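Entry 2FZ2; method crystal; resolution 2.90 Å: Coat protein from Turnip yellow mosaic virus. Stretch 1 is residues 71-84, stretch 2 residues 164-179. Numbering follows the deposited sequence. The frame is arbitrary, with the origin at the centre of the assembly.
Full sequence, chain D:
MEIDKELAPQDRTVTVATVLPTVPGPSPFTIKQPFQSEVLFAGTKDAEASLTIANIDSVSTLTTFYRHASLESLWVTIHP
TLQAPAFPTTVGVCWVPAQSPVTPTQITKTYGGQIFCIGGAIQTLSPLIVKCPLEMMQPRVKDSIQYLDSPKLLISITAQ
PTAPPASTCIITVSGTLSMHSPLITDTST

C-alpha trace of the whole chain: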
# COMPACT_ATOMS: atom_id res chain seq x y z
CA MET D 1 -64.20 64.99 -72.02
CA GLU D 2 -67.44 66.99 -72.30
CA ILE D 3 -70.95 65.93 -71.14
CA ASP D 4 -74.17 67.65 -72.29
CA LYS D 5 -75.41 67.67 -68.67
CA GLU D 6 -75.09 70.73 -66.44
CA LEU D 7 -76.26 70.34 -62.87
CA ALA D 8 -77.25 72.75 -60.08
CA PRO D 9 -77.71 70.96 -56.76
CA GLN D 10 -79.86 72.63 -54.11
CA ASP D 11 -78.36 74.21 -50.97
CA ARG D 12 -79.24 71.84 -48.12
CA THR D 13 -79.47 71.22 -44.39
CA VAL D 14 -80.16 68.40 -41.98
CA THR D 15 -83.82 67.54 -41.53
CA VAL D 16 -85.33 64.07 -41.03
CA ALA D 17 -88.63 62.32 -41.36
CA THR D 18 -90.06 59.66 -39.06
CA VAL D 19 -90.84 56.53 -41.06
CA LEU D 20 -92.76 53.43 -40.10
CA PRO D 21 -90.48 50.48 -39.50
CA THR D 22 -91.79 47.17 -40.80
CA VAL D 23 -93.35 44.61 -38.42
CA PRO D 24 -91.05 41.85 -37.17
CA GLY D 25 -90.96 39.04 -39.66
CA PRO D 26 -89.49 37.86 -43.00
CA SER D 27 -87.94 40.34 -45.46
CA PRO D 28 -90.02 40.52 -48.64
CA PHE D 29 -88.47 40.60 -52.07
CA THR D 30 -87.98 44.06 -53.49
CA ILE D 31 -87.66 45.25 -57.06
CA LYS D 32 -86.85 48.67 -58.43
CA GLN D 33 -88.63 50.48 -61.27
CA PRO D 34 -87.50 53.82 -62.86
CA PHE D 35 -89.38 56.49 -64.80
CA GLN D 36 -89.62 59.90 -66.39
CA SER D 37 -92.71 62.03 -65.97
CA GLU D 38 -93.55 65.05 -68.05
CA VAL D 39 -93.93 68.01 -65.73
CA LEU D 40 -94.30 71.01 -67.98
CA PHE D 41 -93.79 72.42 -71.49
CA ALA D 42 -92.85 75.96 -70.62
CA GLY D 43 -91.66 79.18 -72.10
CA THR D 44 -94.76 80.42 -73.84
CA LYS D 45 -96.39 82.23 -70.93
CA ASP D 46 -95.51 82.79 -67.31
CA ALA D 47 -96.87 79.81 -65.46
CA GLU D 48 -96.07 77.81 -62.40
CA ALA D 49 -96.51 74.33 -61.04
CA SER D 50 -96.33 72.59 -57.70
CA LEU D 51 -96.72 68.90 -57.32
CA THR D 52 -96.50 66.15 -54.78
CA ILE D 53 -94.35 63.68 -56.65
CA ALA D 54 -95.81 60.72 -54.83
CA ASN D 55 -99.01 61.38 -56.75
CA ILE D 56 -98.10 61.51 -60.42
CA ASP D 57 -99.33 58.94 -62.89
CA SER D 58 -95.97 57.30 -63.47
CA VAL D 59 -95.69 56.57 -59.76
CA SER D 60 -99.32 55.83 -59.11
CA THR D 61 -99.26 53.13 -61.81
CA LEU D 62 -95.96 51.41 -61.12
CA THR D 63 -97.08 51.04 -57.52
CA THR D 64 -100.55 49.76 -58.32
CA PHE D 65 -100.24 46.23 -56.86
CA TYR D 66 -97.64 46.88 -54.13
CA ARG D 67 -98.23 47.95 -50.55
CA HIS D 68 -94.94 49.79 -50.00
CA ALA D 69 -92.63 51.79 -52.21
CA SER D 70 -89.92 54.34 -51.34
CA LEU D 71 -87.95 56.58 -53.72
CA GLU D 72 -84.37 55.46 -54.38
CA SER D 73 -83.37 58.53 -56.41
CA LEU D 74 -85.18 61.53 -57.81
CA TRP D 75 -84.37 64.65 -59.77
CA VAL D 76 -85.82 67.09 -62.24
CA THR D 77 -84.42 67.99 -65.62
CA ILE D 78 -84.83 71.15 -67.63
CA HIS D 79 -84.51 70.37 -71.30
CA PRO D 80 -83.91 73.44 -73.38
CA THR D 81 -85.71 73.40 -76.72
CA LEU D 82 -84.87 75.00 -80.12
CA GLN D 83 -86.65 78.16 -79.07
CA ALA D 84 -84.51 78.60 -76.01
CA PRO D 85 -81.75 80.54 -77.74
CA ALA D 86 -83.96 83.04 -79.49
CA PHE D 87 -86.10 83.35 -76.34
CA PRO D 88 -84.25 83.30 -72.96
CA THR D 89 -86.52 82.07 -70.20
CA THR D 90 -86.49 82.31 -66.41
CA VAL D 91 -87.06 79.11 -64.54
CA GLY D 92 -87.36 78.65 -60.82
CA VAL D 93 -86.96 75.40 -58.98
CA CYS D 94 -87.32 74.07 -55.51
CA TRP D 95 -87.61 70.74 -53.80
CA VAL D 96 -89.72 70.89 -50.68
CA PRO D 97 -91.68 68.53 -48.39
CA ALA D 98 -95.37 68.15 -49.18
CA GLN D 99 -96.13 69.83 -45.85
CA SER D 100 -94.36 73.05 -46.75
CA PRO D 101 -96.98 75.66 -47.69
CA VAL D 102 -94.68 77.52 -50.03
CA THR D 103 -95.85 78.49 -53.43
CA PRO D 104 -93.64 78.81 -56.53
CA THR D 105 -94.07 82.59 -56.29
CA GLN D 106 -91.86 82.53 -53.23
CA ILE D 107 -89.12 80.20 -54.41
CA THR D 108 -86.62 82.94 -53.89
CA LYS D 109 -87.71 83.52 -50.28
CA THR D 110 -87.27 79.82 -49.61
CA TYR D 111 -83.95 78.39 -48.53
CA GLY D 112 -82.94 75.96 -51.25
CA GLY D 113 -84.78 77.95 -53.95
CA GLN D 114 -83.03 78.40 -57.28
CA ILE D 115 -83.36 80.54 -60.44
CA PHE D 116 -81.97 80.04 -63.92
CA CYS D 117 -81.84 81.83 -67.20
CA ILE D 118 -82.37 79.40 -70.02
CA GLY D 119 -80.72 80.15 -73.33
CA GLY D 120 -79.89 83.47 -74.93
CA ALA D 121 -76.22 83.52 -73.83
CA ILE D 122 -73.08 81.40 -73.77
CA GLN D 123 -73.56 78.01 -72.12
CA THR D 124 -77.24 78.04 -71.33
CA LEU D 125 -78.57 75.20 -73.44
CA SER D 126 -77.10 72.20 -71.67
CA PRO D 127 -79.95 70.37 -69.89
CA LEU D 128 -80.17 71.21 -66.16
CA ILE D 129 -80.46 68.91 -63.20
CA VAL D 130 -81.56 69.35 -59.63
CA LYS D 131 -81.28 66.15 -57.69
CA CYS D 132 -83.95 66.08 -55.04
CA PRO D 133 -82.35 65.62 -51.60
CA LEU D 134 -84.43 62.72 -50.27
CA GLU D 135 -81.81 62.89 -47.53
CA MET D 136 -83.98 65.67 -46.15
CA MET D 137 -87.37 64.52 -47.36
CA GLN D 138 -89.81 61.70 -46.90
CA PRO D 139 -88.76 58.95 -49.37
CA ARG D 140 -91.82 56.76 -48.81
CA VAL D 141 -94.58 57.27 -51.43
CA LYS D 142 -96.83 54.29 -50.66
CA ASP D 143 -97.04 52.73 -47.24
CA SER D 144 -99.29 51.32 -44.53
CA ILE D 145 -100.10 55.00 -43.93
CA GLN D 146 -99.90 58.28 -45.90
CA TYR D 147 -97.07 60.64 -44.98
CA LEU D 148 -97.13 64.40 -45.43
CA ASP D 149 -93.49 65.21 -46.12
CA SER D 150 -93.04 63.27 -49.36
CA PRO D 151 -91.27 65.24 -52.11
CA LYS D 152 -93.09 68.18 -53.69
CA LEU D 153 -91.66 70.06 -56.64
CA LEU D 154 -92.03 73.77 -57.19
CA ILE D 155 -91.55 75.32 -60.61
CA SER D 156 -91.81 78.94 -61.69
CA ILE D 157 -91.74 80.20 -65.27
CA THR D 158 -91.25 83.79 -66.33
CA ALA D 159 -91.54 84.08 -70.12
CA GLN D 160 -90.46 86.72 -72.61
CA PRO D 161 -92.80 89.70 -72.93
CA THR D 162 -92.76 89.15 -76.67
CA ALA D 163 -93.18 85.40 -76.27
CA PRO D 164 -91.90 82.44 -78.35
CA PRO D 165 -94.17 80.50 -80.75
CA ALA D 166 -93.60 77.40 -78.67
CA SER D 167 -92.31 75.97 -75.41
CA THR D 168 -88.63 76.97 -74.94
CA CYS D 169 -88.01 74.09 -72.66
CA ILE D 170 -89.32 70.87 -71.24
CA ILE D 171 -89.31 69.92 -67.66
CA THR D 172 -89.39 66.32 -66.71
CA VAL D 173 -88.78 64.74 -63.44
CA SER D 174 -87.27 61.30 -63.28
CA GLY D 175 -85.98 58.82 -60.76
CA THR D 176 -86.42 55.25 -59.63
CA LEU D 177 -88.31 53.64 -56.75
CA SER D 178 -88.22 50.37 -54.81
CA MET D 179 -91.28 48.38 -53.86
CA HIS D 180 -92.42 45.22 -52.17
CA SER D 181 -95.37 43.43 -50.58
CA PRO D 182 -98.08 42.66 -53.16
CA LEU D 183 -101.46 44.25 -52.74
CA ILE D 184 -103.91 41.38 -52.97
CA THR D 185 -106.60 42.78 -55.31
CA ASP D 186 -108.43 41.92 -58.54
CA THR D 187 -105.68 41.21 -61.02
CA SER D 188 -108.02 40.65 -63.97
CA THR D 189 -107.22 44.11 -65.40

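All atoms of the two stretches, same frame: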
# COMPACT_ATOMS: atom_id res chain seq x y z
N LEU D 71 -88.64 56.00 -52.57
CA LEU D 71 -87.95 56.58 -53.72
C LEU D 71 -86.44 56.44 -53.60
O LEU D 71 -85.84 57.05 -52.72
CB LEU D 71 -88.27 58.06 -53.80
CG LEU D 71 -89.47 58.33 -54.67
CD1 LEU D 71 -89.90 59.79 -54.58
CD2 LEU D 71 -89.09 57.96 -56.07
N GLU D 72 -85.82 55.65 -54.47
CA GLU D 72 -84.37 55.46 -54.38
C GLU D 72 -83.56 56.68 -54.84
O GLU D 72 -82.53 57.01 -54.25
CB GLU D 72 -83.93 54.22 -55.17
CG GLU D 72 -82.94 53.30 -54.44
CD GLU D 72 -83.58 52.48 -53.31
OE1 GLU D 72 -84.60 52.93 -52.73
OE2 GLU D 72 -83.06 51.38 -53.00
N SER D 73 -84.04 57.35 -55.89
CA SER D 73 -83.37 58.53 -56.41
C SER D 73 -84.38 59.36 -57.18
O SER D 73 -85.29 58.83 -57.81
CB SER D 73 -82.19 58.14 -57.31
OG SER D 73 -82.56 57.18 -58.29
N LEU D 74 -84.23 60.68 -57.13
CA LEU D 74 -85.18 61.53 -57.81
C LEU D 74 -84.58 62.88 -58.16
O LEU D 74 -83.88 63.47 -57.35
CB LEU D 74 -86.39 61.74 -56.92
CG LEU D 74 -87.27 62.94 -57.27
CD1 LEU D 74 -87.98 62.60 -58.56
CD2 LEU D 74 -88.27 63.25 -56.17
N TRP D 75 -84.86 63.36 -59.36
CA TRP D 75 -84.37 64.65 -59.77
C TRP D 75 -85.27 65.19 -60.84
O TRP D 75 -86.15 64.50 -61.34
CB TRP D 75 -82.95 64.55 -60.33
CG TRP D 75 -82.89 63.83 -61.63
CD1 TRP D 75 -83.05 64.37 -62.88
CD2 TRP D 75 -82.70 62.43 -61.82
NE1 TRP D 75 -82.96 63.38 -63.84
CE2 TRP D 75 -82.75 62.18 -63.21
CE3 TRP D 75 -82.49 61.35 -60.95
CZ2 TRP D 75 -82.60 60.91 -63.75
CZ3 TRP D 75 -82.34 60.08 -61.48
CH2 TRP D 75 -82.40 59.87 -62.86
N VAL D 76 -85.03 66.44 -61.21
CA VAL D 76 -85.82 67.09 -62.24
C VAL D 76 -84.85 67.62 -63.28
O VAL D 76 -83.77 68.11 -62.95
CB VAL D 76 -86.60 68.25 -61.66
CG1 VAL D 76 -85.68 69.09 -60.79
CG2 VAL D 76 -87.20 69.09 -62.78
N THR D 77 -85.26 67.53 -64.53
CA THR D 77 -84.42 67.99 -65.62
C THR D 77 -85.09 69.09 -66.42
O THR D 77 -86.29 69.05 -66.70
CB THR D 77 -84.12 66.88 -66.61
OG1 THR D 77 -83.93 65.63 -65.94
CG2 THR D 77 -82.92 67.27 -67.42
N ILE D 78 -84.30 70.09 -66.80
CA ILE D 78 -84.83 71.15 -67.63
C ILE D 78 -84.20 70.88 -68.98
O ILE D 78 -82.98 70.86 -69.10
CB ILE D 78 -84.37 72.51 -67.18
CG1 ILE D 78 -84.65 72.69 -65.70
CG2 ILE D 78 -85.04 73.57 -68.03
CD1 ILE D 78 -84.87 74.12 -65.28
N HIS D 79 -85.03 70.65 -69.98
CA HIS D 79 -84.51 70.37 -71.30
C HIS D 79 -84.77 71.55 -72.17
O HIS D 79 -85.91 71.85 -72.51
CB HIS D 79 -85.18 69.15 -71.89
CG HIS D 79 -85.07 67.93 -71.02
ND1 HIS D 79 -85.91 67.70 -69.96
CD2 HIS D 79 -84.22 66.88 -71.07
CE1 HIS D 79 -85.59 66.56 -69.39
NE2 HIS D 79 -84.56 66.04 -70.04
N PRO D 80 -83.70 72.26 -72.53
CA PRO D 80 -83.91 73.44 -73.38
C PRO D 80 -84.30 72.94 -74.75
O PRO D 80 -83.83 71.89 -75.19
CB PRO D 80 -82.55 74.14 -73.34
CG PRO D 80 -81.77 73.46 -72.22
CD PRO D 80 -82.28 72.06 -72.22
N THR D 81 -85.18 73.69 -75.40
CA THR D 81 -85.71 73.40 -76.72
C THR D 81 -85.00 74.23 -77.81
O THR D 81 -84.00 74.88 -77.52
CB THR D 81 -87.21 73.70 -76.73
OG1 THR D 81 -87.89 72.74 -77.54
CG2 THR D 81 -87.47 75.11 -77.25
N LEU D 82 -85.50 74.23 -79.04
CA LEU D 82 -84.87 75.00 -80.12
C LEU D 82 -85.28 76.45 -80.10
O LEU D 82 -84.81 77.26 -80.92
CB LEU D 82 -85.23 74.41 -81.47
CG LEU D 82 -86.59 74.89 -81.98
CD1 LEU D 82 -86.79 74.43 -83.40
CD2 LEU D 82 -87.67 74.33 -81.09
N GLN D 83 -86.17 76.79 -79.18
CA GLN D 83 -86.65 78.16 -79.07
C GLN D 83 -85.93 78.87 -77.94
O GLN D 83 -85.99 80.09 -77.80
CB GLN D 83 -88.15 78.16 -78.83
CG GLN D 83 -88.94 77.80 -80.07
CD GLN D 83 -88.79 78.83 -81.19
OE1 GLN D 83 -89.68 78.95 -82.04
NE2 GLN D 83 -87.67 79.55 -81.22
N ALA D 84 -85.23 78.08 -77.14
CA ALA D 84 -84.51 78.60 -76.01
C ALA D 84 -83.47 79.67 -76.32
O ALA D 84 -83.31 80.63 -75.58
CB ALA D 84 -83.87 77.45 -75.26
N PRO D 164 -92.28 83.39 -77.30
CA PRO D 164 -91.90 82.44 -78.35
C PRO D 164 -93.15 81.76 -78.89
O PRO D 164 -94.19 81.73 -78.24
CB PRO D 164 -91.01 81.46 -77.61
CG PRO D 164 -91.65 81.40 -76.26
CD PRO D 164 -91.86 82.87 -75.98
N PRO D 165 -93.06 81.18 -80.10
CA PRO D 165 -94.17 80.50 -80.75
C PRO D 165 -94.41 79.15 -80.13
O PRO D 165 -95.42 78.51 -80.39
CB PRO D 165 -93.74 80.38 -82.20
CG PRO D 165 -92.35 81.05 -82.28
CD PRO D 165 -91.83 81.08 -80.89
N ALA D 166 -93.46 78.70 -79.31
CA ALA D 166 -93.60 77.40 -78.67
C ALA D 166 -92.69 77.25 -77.48
O ALA D 166 -91.71 77.98 -77.33
CB ALA D 166 -93.33 76.29 -79.68
N SER D 167 -93.04 76.29 -76.63
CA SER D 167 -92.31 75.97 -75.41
C SER D 167 -90.79 76.04 -75.65
O SER D 167 -90.28 75.43 -76.59
CB SER D 167 -92.77 74.59 -74.93
OG SER D 167 -93.91 74.16 -75.70
N THR D 168 -90.08 76.81 -74.81
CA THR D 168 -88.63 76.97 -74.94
C THR D 168 -87.92 75.88 -74.21
O THR D 168 -86.72 75.69 -74.37
CB THR D 168 -88.10 78.24 -74.29
OG1 THR D 168 -88.46 78.24 -72.91
CG2 THR D 168 -88.62 79.48 -75.01
N CYS D 169 -88.65 75.17 -73.37
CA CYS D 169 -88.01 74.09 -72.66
C CYS D 169 -89.00 73.16 -72.00
O CYS D 169 -90.13 73.54 -71.66
CB CYS D 169 -87.04 74.65 -71.62
SG CYS D 169 -87.87 75.46 -70.27
N ILE D 170 -88.54 71.93 -71.83
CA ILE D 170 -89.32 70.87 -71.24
C ILE D 170 -88.80 70.49 -69.89
O ILE D 170 -87.59 70.34 -69.69
CB ILE D 170 -89.26 69.63 -72.06
CG1 ILE D 170 -89.12 70.01 -73.53
CG2 ILE D 170 -90.44 68.76 -71.73
CD1 ILE D 170 -90.33 69.73 -74.34
N ILE D 171 -89.72 70.30 -68.97
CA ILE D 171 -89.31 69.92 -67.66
C ILE D 171 -89.88 68.59 -67.32
O ILE D 171 -91.09 68.40 -67.31
CB ILE D 171 -89.74 70.91 -66.64
CG1 ILE D 171 -88.82 72.13 -66.73
CG2 ILE D 171 -89.64 70.29 -65.26
CD1 ILE D 171 -89.55 73.41 -66.93
N THR D 172 -88.99 67.65 -67.07
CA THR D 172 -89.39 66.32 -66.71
C THR D 172 -88.71 66.03 -65.41
O THR D 172 -87.67 66.59 -65.07
CB THR D 172 -88.90 65.26 -67.71
OG1 THR D 172 -87.59 64.80 -67.33
CG2 THR D 172 -88.84 65.85 -69.08
N VAL D 173 -89.33 65.14 -64.68
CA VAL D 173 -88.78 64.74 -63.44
C VAL D 173 -88.59 63.25 -63.65
O VAL D 173 -89.40 62.61 -64.32
CB VAL D 173 -89.75 65.04 -62.33
CG1 VAL D 173 -90.66 63.87 -62.12
CG2 VAL D 173 -88.99 65.39 -61.08
N SER D 174 -87.52 62.71 -63.11
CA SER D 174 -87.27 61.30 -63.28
C SER D 174 -86.61 60.78 -62.02
O SER D 174 -86.14 61.54 -61.17
CB SER D 174 -86.37 61.08 -64.49
OG SER D 174 -86.18 62.30 -65.18
N GLY D 175 -86.58 59.46 -61.91
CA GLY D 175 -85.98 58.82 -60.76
C GLY D 175 -86.34 57.35 -60.80
O GLY D 175 -86.83 56.84 -61.81
N THR D 176 -86.11 56.66 -59.69
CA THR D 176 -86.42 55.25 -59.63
C THR D 176 -86.88 54.92 -58.21
O THR D 176 -86.41 55.53 -57.24
CB THR D 176 -85.18 54.40 -60.05
OG1 THR D 176 -84.87 53.45 -59.02
CG2 THR D 176 -83.96 55.29 -60.29
N LEU D 177 -87.82 53.99 -58.08
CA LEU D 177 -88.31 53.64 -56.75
C LEU D 177 -88.28 52.13 -56.48
O LEU D 177 -88.27 51.33 -57.41
CB LEU D 177 -89.73 54.20 -56.56
CG LEU D 177 -90.56 54.30 -57.83
CD1 LEU D 177 -90.88 52.91 -58.22
CD2 LEU D 177 -91.82 55.08 -57.64
N SER D 178 -88.23 51.77 -55.21
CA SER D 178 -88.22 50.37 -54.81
C SER D 178 -89.57 50.01 -54.22
O SER D 178 -90.23 50.84 -53.60
CB SER D 178 -87.14 50.14 -53.75
OG SER D 178 -87.73 50.12 -52.46
N MET D 179 -90.00 48.77 -54.40
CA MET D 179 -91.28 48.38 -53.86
C MET D 179 -91.31 46.92 -53.48
O MET D 179 -90.48 46.13 -53.94
CB MET D 179 -92.39 48.67 -54.86
CG MET D 179 -91.99 48.42 -56.30
SD MET D 179 -92.85 49.57 -57.37
CE MET D 179 -93.34 48.49 -58.72

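The strand ending at Pro-80 runs antiparallel to the strand that begins at Cys-169. The two are distant in sequence but joined by a nearly continuous ladder of backbone hydrogen bonds. Their N-to-C directions differ by 160°. Side chains alternate between two faces. One face carries mostly apolar residues, the other mostly polar ones.

Leu-71 pairs with Leu-177 on the apolar face, where Leu-71 CD2 lies 3.8 Å from Leu-177 CB. The chain turns a corner at Glu-72, and the register shifts by one residue before Ser-73. This is a beta bulge. As a result, Thr-176 O accepts two hydrogen bonds, from Glu-72 N at 2.8 Å and from Ser-73 N at 3.3 Å. Ser-73 O accepts one in return from Thr-176 N, at 3.0 Å.

Leu-74 faces Gly-175, and Leu-74 CA is 4.1 Å from Gly-175 CA. Glycine suits this tight spot: an ideal CB on Gly-175 would lie 2.1 Å from Ser-73 O and 2.9 Å from Leu-74 CA, both clashes. Leu-74 CD1 instead reaches Val-173 CG2, at 3.9 Å.

Trp-75 forms a reciprocal pair with Ser-174. Trp-75 N donates to Ser-174 O and Ser-174 N donates to Trp-75 O, each at 2.9 Å. The indole lies against the neighbouring strand, with Ser-174 O and Gly-175 N over one ring face. Within its own strand, Trp-75 NE1 makes a weak hydrogen bond to Thr-77 OG1, at 3.2 Å.

Val-76 returns to the apolar face. Val-76 CG2 packs 3.7 Å from Ile-171 CG2, and Val-76 CB lies 3.8 Å from Val-173 CG2. Such contacts keep hydrocarbon surface away from water.

Thr-77 pairs with Thr-172. Thr-77 N donates to Thr-172 O at 2.6 Å in an almost straight bond, and Thr-172 N donates to Thr-77 O at 3.1 Å. Ile-78 continues the apolar row. Ile-78 CG2 lies 4.2 Å from Ile-171 CG1 and 4.1 Å from Cys-169 SG.

His-79 bonds through both backbone and ring. His-79 N donates to Ile-170 O at 2.6 Å, and Ile-170 N donates to His-79 O at 2.7 Å. His-79 ND1 also donates to Ile-170 O, at 3.1 Å, so this carbonyl serves two donors.

Pro-80 has no amide hydrogen to donate. It occupies a non-hydrogen-bonded position opposite Cys-169, with Pro-80 CA 3.8 Å from Cys-169 CB. Beyond the strand, Thr-81 N donates to Thr-168 O at 2.7 Å. Gln-83 points toward stretch 2, and Gln-83 OE1 lies 3.2 Å from Pro-165 CD, a contact and not a hydrogen bond.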